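Local structure of dihydropteroate synthase (Burkholderia cenocepacia, 2Y5S) at residues P8-C13 with P218-G223. The protein probably catalyses the condensation of para-aminobenzoate with 6-hydroxymethyl-7,8-dihydropterin diphosphate to form 7,8-dihydropteroate, a magnesium-dependent step of folate biosynthesis. Residues are numbered along the deposited sequence; the frame is centred on the assembly and turned at random.
Sequences PAPLQC and PARPDG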
loop_
_atom_site.group_PDB
_atom_site.type_symbol
_atom_site.label_atom_id
_atom_site.label_comp_id
_atom_site.label_asym_id
_atom_site.label_seq_id
_atom_site.Cartn_x
_atom_site.Cartn_y
_atom_site.Cartn_z
ATOM N N PRO B 8 5.266 -5.407 -17.869
ATOM C CA PRO B 8 4.079 -5.792 -18.648
ATOM C C PRO B 8 4.238 -5.477 -20.130
ATOM O O PRO B 8 4.855 -4.465 -20.494
ATOM C CB PRO B 8 2.954 -4.942 -18.041
ATOM C CG PRO B 8 3.445 -4.571 -16.667
ATOM C CD PRO B 8 4.928 -4.463 -16.788
ATOM N N ALA B 9 3.677 -6.343 -20.964
ATOM C CA ALA B 9 3.731 -6.181 -22.404
ATOM C C ALA B 9 2.961 -4.921 -22.820
ATOM O O ALA B 9 1.995 -4.544 -22.159
ATOM C CB ALA B 9 3.148 -7.414 -23.089
ATOM N N PRO B 10 3.379 -4.274 -23.916
ATOM C CA PRO B 10 2.723 -3.045 -24.346
ATOM C C PRO B 10 1.275 -3.223 -24.822
ATOM O O PRO B 10 0.861 -4.321 -25.225
ATOM C CB PRO B 10 3.604 -2.557 -25.501
ATOM C CG PRO B 10 4.234 -3.790 -26.035
ATOM C CD PRO B 10 4.472 -4.660 -24.828
ATOM N N LEU B 11 0.537 -2.116 -24.779
ATOM C CA LEU B 11 -0.844 -2.088 -25.202
ATOM C C LEU B 11 -1.080 -1.023 -26.280
ATOM O O LEU B 11 -0.920 0.167 -26.037
ATOM C CB LEU B 11 -1.741 -1.820 -23.992
ATOM C CG LEU B 11 -3.248 -1.951 -24.256
ATOM C CD1 LEU B 11 -3.597 -3.381 -24.677
ATOM C CD2 LEU B 11 -4.084 -1.502 -23.009
ATOM N N GLN B 12 -1.477 -1.452 -27.467
ATOM C CA GLN B 12 -1.943 -0.513 -28.486
ATOM C C GLN B 12 -3.323 0.003 -28.023
ATOM O O GLN B 12 -4.217 -0.781 -27.756
ATOM C CB GLN B 12 -1.984 -1.205 -29.834
ATOM C CG GLN B 12 -2.586 -0.405 -30.963
ATOM C CD GLN B 12 -1.861 0.891 -31.214
ATOM O OE1 GLN B 12 -0.627 0.928 -31.256
ATOM N NE2 GLN B 12 -2.627 1.976 -31.382
ATOM N N CYS B 13 -3.467 1.318 -27.892
ATOM C CA CYS B 13 -4.611 1.889 -27.198
ATOM C C CYS B 13 -5.151 3.085 -27.951
ATOM O O CYS B 13 -5.102 4.218 -27.483
ATOM C CB CYS B 13 -4.232 2.256 -25.759
ATOM S SG CYS B 13 -5.621 2.610 -24.688
ATOM N N PRO B 218 -3.188 -15.103 -19.780
ATOM C CA PRO B 218 -2.630 -15.981 -20.786
ATOM C C PRO B 218 -1.517 -15.288 -21.578
ATOM O O PRO B 218 -1.280 -14.072 -21.415
ATOM C CB PRO B 218 -3.831 -16.290 -21.684
ATOM C CG PRO B 218 -4.722 -15.170 -21.517
ATOM C CD PRO B 218 -4.488 -14.563 -20.186
ATOM N N ALA B 219 -0.866 -16.066 -22.436
ATOM C CA ALA B 219 0.261 -15.603 -23.259
ATOM C C ALA B 219 -0.181 -15.112 -24.638
ATOM O O ALA B 219 -1.042 -15.714 -25.275
ATOM C CB ALA B 219 1.290 -16.737 -23.414
ATOM N N ARG B 220 0.425 -14.015 -25.092
ATOM C CA ARG B 220 0.313 -13.573 -26.480
ATOM C C ARG B 220 1.154 -14.520 -27.332
ATOM O O ARG B 220 1.866 -15.351 -26.777
ATOM C CB ARG B 220 0.817 -12.142 -26.633
ATOM C CG ARG B 220 -0.030 -11.118 -25.912
ATOM C CD ARG B 220 0.572 -9.745 -26.048
ATOM N NE ARG B 220 -0.414 -8.693 -25.820
ATOM C CZ ARG B 220 -0.113 -7.401 -25.699
ATOM N NH1 ARG B 220 1.157 -6.983 -25.798
ATOM N NH2 ARG B 220 -1.094 -6.515 -25.500
ATOM N N PRO B 221 1.055 -14.427 -28.669
ATOM C CA PRO B 221 1.881 -15.292 -29.550
ATOM C C PRO B 221 3.392 -15.128 -29.387
ATOM O O PRO B 221 4.139 -16.102 -29.528
ATOM C CB PRO B 221 1.443 -14.877 -30.953
ATOM C CG PRO B 221 0.015 -14.456 -30.773
ATOM C CD PRO B 221 -0.041 -13.781 -29.422
ATOM N N ASP B 222 3.841 -13.914 -29.066
ATOM C CA ASP B 222 5.263 -13.663 -28.809
ATOM C C ASP B 222 5.746 -14.219 -27.463
ATOM O O ASP B 222 6.893 -13.987 -27.084
ATOM C CB ASP B 222 5.574 -12.163 -28.884
ATOM C CG ASP B 222 4.899 -11.367 -27.770
ATOM O OD1 ASP B 222 4.233 -11.983 -26.909
ATOM O OD2 ASP B 222 5.019 -10.120 -27.767
ATOM N N GLY B 223 4.883 -14.928 -26.736
ATOM C CA GLY B 223 5.253 -15.526 -25.447
ATOM C C GLY B 223 5.069 -14.624 -24.236
ATOM O O GLY B 223 5.113 -15.097 -23.096
#
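The carbonyl oxygen of Pro10 is gripped by both terminal nitrogens of Arg220, which reaches it end-on. The shorter bond runs from Arg220 NH1 to Pro10 O at 2.7 Å. Its N-H...O angle is 149°. The partner bond, from Arg220 NH2 to Pro10 O, measures 3.0 Å. It is more bent, at 138°. Both depart from straightness because two nearly parallel N-H groups converge on a single oxygen. NH1 lies in the carbonyl plane and NH2 is tilted a little from it, while the oxygen sits almost in the guanidinium plane, so the two bonds together resist rotation of the group. The acceptor is a main-chain carbonyl, and the long arginine side chain suits its place because the nearest CA atoms, of Ala9 and Arg220, are 9.1 Å apart. The span is bridged by a chain extended from CG to NE, with CG anti to the carbonyl carbon (chi1 -66°).

Small Ala9 lets its CB approach Arg220 NH1 obliquely at 3.4 Å. At the guanidinium edge, Leu11 CD1 comes within 4.1 Å of Arg220 NH2, its side chain crossing the arginine at about a right angle. NH2 also donates to Ile190 O, so this buried cationic end is tied to a third backbone segment. Arg220 opens a type I turn closed by the bond from Gly223 N to Arg220 O; Gly223 takes a positive phi, where a CB would jam against the carbonyl oxygen of Asp222. The contact thus pins the loop between helix 204-211 and strand 229-230 to the N-terminal segment entering the 11-13/16-18 hairpin, which precedes the first strand of this TIM barrel.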